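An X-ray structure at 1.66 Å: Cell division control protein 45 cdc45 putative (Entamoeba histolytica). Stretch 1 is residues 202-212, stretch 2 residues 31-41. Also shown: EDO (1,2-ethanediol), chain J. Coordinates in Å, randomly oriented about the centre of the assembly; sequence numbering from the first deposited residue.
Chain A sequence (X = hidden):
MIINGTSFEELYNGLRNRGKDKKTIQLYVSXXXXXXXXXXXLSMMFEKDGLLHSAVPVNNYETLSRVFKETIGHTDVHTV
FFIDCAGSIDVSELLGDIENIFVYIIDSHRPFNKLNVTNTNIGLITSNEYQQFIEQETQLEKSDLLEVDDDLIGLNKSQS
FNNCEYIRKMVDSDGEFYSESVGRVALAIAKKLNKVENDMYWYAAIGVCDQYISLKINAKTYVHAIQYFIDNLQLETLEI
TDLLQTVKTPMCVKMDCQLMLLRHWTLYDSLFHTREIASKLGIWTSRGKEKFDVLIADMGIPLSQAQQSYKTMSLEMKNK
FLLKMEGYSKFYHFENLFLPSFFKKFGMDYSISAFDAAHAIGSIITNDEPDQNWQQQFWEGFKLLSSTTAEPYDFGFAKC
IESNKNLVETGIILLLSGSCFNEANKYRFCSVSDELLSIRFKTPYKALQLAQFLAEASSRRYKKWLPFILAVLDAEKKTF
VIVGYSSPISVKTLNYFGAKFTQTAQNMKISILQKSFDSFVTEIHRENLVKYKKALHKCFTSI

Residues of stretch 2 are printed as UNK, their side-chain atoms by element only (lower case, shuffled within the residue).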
# COMPACT_ATOMS: atom_id res chain seq x y z
N TRP A 202 6.29 -16.64 -1.61
CA TRP A 202 5.57 -16.04 -0.49
C TRP A 202 5.72 -14.53 -0.49
O TRP A 202 4.74 -13.79 -0.39
CB TRP A 202 6.11 -16.64 0.81
CG TRP A 202 5.65 -16.01 2.09
CD1 TRP A 202 6.46 -15.47 3.06
CD2 TRP A 202 4.31 -15.89 2.56
NE1 TRP A 202 5.71 -15.06 4.13
CE2 TRP A 202 4.38 -15.28 3.84
CE3 TRP A 202 3.06 -16.26 2.06
CZ2 TRP A 202 3.23 -15.02 4.60
CZ3 TRP A 202 1.93 -15.99 2.81
CH2 TRP A 202 2.02 -15.38 4.07
N TYR A 203 6.96 -14.05 -0.63
CA TYR A 203 7.18 -12.60 -0.67
C TYR A 203 6.47 -12.00 -1.88
O TYR A 203 5.77 -10.99 -1.76
CB TYR A 203 8.68 -12.32 -0.70
CG TYR A 203 9.42 -12.92 0.49
CD1 TYR A 203 8.84 -13.03 1.73
CD2 TYR A 203 10.72 -13.39 0.35
CE1 TYR A 203 9.51 -13.59 2.81
CE2 TYR A 203 11.41 -13.96 1.42
CZ TYR A 203 10.79 -14.04 2.65
OH TYR A 203 11.43 -14.59 3.73
N ALA A 204 6.62 -12.62 -3.05
CA ALA A 204 5.96 -12.08 -4.23
C ALA A 204 4.44 -12.07 -4.06
O ALA A 204 3.76 -11.15 -4.54
CB ALA A 204 6.35 -12.90 -5.47
N ALA A 205 3.88 -13.11 -3.44
CA ALA A 205 2.44 -13.12 -3.18
C ALA A 205 2.03 -11.94 -2.31
O ALA A 205 1.03 -11.27 -2.58
CB ALA A 205 2.02 -14.44 -2.52
N ILE A 206 2.83 -11.63 -1.27
CA ILE A 206 2.55 -10.49 -0.41
C ILE A 206 2.58 -9.20 -1.21
O ILE A 206 1.74 -8.30 -1.01
CB ILE A 206 3.55 -10.44 0.77
CG1 ILE A 206 3.27 -11.65 1.68
CG2 ILE A 206 3.45 -9.10 1.53
CD1 ILE A 206 4.28 -11.87 2.75
N GLY A 207 3.54 -9.09 -2.13
CA GLY A 207 3.65 -7.88 -2.96
C GLY A 207 2.43 -7.64 -3.83
O GLY A 207 1.93 -6.52 -3.92
N VAL A 208 1.92 -8.69 -4.50
CA VAL A 208 0.77 -8.48 -5.35
C VAL A 208 -0.50 -8.31 -4.52
O VAL A 208 -1.40 -7.58 -4.91
CB VAL A 208 0.62 -9.61 -6.38
CG1 VAL A 208 0.21 -10.91 -5.75
CG2 VAL A 208 -0.39 -9.19 -7.47
N CYS A 209 -0.59 -8.97 -3.36
CA CYS A 209 -1.68 -8.68 -2.44
C CYS A 209 -1.66 -7.21 -2.02
O CYS A 209 -2.72 -6.57 -1.92
CB CYS A 209 -1.60 -9.57 -1.20
SG CYS A 209 -2.04 -11.28 -1.51
N ASP A 210 -0.47 -6.66 -1.76
CA ASP A 210 -0.35 -5.23 -1.44
C ASP A 210 -0.92 -4.37 -2.57
O ASP A 210 -1.67 -3.41 -2.33
CB ASP A 210 1.11 -4.87 -1.17
CG ASP A 210 1.31 -3.38 -0.92
OD1 ASP A 210 0.58 -2.82 -0.06
OD2 ASP A 210 2.20 -2.76 -1.58
N GLN A 211 -0.57 -4.69 -3.82
CA GLN A 211 -1.13 -3.93 -4.94
C GLN A 211 -2.66 -3.97 -4.93
O GLN A 211 -3.32 -2.95 -5.20
CB GLN A 211 -0.64 -4.48 -6.27
CG GLN A 211 0.79 -4.14 -6.62
CD GLN A 211 1.07 -4.56 -8.04
OE1 GLN A 211 0.88 -5.72 -8.40
NE2 GLN A 211 1.49 -3.61 -8.87
N TYR A 212 -3.24 -5.13 -4.67
CA TYR A 212 -4.71 -5.23 -4.72
C TYR A 212 -5.34 -4.50 -3.55
O TYR A 212 -6.30 -3.74 -3.72
CB TYR A 212 -5.13 -6.72 -4.75
CG TYR A 212 -6.61 -6.94 -4.83
CD1 TYR A 212 -7.33 -6.67 -6.00
CD2 TYR A 212 -7.31 -7.41 -3.72
CE1 TYR A 212 -8.69 -6.88 -6.07
CE2 TYR A 212 -8.68 -7.64 -3.79
CZ TYR A 212 -9.37 -7.36 -4.95
OH TYR A 212 -10.73 -7.56 -5.01
N UNK A 31 7.67 3.89 -0.07
CA UNK A 31 6.94 3.27 1.06
C UNK A 31 5.73 2.44 0.66
O UNK A 31 4.57 2.77 0.93
c UNK A 31 7.41 5.34 -0.19
c UNK A 31 6.53 4.49 1.90
c UNK A 31 7.03 5.71 1.19
N UNK A 32 5.98 1.30 0.01
CA UNK A 32 4.94 0.31 -0.24
C UNK A 32 5.45 -1.06 0.19
O UNK A 32 6.65 -1.31 0.19
c UNK A 32 4.53 0.26 -1.73
c UNK A 32 4.24 1.68 -2.27
o UNK A 32 5.52 -0.36 -2.51
N UNK A 33 4.52 -1.94 0.56
CA UNK A 33 4.93 -3.29 0.93
C UNK A 33 5.55 -3.99 -0.26
O UNK A 33 6.52 -4.75 -0.12
c UNK A 33 3.21 -3.44 2.78
c UNK A 33 3.72 -4.07 1.48
c UNK A 33 4.10 -5.54 1.70
N UNK A 34 4.99 -3.77 -1.46
CA UNK A 34 5.57 -4.33 -2.69
C UNK A 34 7.03 -3.92 -2.86
O UNK A 34 7.88 -4.73 -3.25
o UNK A 34 4.63 -4.11 -6.22
c UNK A 34 4.73 -3.86 -3.89
o UNK A 34 5.46 -5.82 -5.12
c UNK A 34 4.97 -4.66 -5.16
N UNK A 35 7.35 -2.67 -2.56
CA UNK A 35 8.73 -2.22 -2.65
C UNK A 35 9.62 -2.96 -1.65
O UNK A 35 10.74 -3.33 -2.00
c UNK A 35 8.82 -0.71 -2.42
N UNK A 36 9.13 -3.21 -0.44
CA UNK A 36 9.92 -3.98 0.53
C UNK A 36 10.15 -5.39 0.00
O UNK A 36 11.25 -5.96 0.13
c UNK A 36 8.44 -2.53 3.84
c UNK A 36 9.04 -2.58 2.44
c UNK A 36 9.26 -4.01 1.91
c UNK A 36 10.13 -4.80 2.92
N UNK A 37 9.11 -5.99 -0.58
CA UNK A 37 9.25 -7.33 -1.18
C UNK A 37 10.35 -7.33 -2.23
O UNK A 37 11.18 -8.24 -2.30
c UNK A 37 7.91 -7.78 -1.77
c UNK A 37 8.09 -8.98 -2.69
c UNK A 37 6.90 -8.07 -0.65
N UNK A 38 10.35 -6.31 -3.11
CA UNK A 38 11.37 -6.25 -4.15
C UNK A 38 12.76 -6.17 -3.53
O UNK A 38 13.66 -6.95 -3.88
s UNK A 38 12.25 -4.83 -6.42
c UNK A 38 11.08 -5.05 -5.06
N UNK A 39 12.95 -5.27 -2.57
CA UNK A 39 14.21 -5.20 -1.85
C UNK A 39 14.60 -6.55 -1.27
O UNK A 39 15.75 -6.97 -1.36
c UNK A 39 16.39 -3.13 -0.37
c UNK A 39 15.71 -4.86 1.11
o UNK A 39 19.04 -3.77 2.05
c UNK A 39 14.13 -4.17 -0.73
c UNK A 39 17.57 -3.03 0.30
c UNK A 39 16.90 -4.77 1.78
c UNK A 39 15.43 -4.03 0.02
c UNK A 39 17.84 -3.86 1.37
N UNK A 40 13.65 -7.23 -0.61
CA UNK A 40 13.94 -8.51 0.04
C UNK A 40 14.45 -9.53 -0.97
O UNK A 40 15.48 -10.19 -0.74
c UNK A 40 13.82 -10.42 2.47
c UNK A 40 12.67 -9.02 0.75
c UNK A 40 12.78 -10.39 1.39
n UNK A 40 14.92 -11.78 4.26
c UNK A 40 13.86 -11.76 3.18
N UNK A 41 13.76 -9.65 -2.10
CA UNK A 41 14.12 -10.66 -3.09
C UNK A 41 15.49 -10.36 -3.70
O UNK A 41 16.34 -11.25 -3.85
c UNK A 41 11.76 -11.36 -3.54
c UNK A 41 10.55 -11.44 -4.48
c UNK A 41 13.02 -10.76 -4.17
c UNK A 41 13.47 -11.61 -5.33
C1 EDO J . 19.27 -6.58 4.48
O1 EDO J . 19.84 -5.59 3.62
C2 EDO J . 19.43 -7.95 3.83
O2 EDO J . 20.82 -8.18 3.52
O HOH W 1 1.74 -0.66 0.80

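Position 31 carries three side-chain carbons that close a ring onto the backbone N, and it lies out of reach of stretch 1; the closed ring identifies Pro31. At position 32 the first side-chain carbon bears one oxygen and one carbon, and this CB lies 3.8 Å from Asp210 OD2; the branched hydroxyl pattern is that of threonine. Thr32 sits at the N-cap position, where OG1 of Thr32 accepts from the backbone N of residue 35 at 2.9 Å.

Position 33 has three carbons, one carrying the other two; CA-to-CB points toward the facing helix, and a carbon of the fork packs against Ile206 CG2. The short symmetric fork is that of Val33, whose CG1 is 3.6 Å from Ile206 CG2. The backbone N of Val33 donates to a water at 3.1 Å, and the same water donates to Asp210 OD1 at 2.6 Å, so a bridge forms beside the direct contacts. At position 34, two carbons, the second bearing two oxygens, make a carboxylate one carbon from CA, its oxygens near Gly207 and Gln211: Asp34. Its OD1 lies 3.5 Å from Gly207 CA, and Asp34 OD2 is 3.9 Å from Gln211 CG.

A single carbon at position 35, with CA-to-CB directed away from stretch 1, defines Ala35. Position 36 holds four carbons forked at the first, with one arm two carbons long, and makes no contact with stretch 1; this is Ile36. Position 37 has the same three-carbon fork as Val33, and again CA-to-CB points toward stretch 1, where the carbons meet Tyr203 and Gly207; this is Val37. Val37 CG1 comes within 3.2 Å of Tyr203 O and 3.9 Å of Tyr203 CB, while Val37 CG2 is 3.8 Å from Gly207 N. At position 38 one carbon is followed by sulfur, and CA-to-CB points away from stretch 1, without contact; this is Cys38.

Position 39 shows one carbon and then a six-carbon ring bearing an oxygen, remote from stretch 1, hence Tyr39. Tyr39 OH hydrogen-bonds to O1 of the ethanediol at 2.5 Å. At position 40, four carbons in a row end in nitrogen and run over one face of the Tyr203 ring; this is Lys40, with Lys40 CG 4.1 Å from the ring centroid in a CH-pi contact. The last position, 41, has four carbons forked at the first with one longer arm, which approaches Tyr203 CB: Ile41, whose CG1 lies 4.3 Å from Tyr203 CB.

The two helices run nearly antiparallel, at 160°, with their axes approaching to 8.1 Å. Gly207 permits this intimacy: its CA is 4.0 Å from the CA of Asp34, and an ideal CB there would fall 2.6 Å from Asp34 OD1, a clash. Val37 fits as a knob among Tyr203, Ala204, Ile206 and Gly207. Near the start of the second helix, Asp210 OD2 accepts from Asp34 N at 3.0 Å, engaging a backbone NH of the first turn that has no preceding helical carbonyl to bind. Apolar packing and this polar anchor thus join segments far apart in sequence, burying 488 Å² in total.

Stretch 2, residues 31-41: PTVDAIVCYKI
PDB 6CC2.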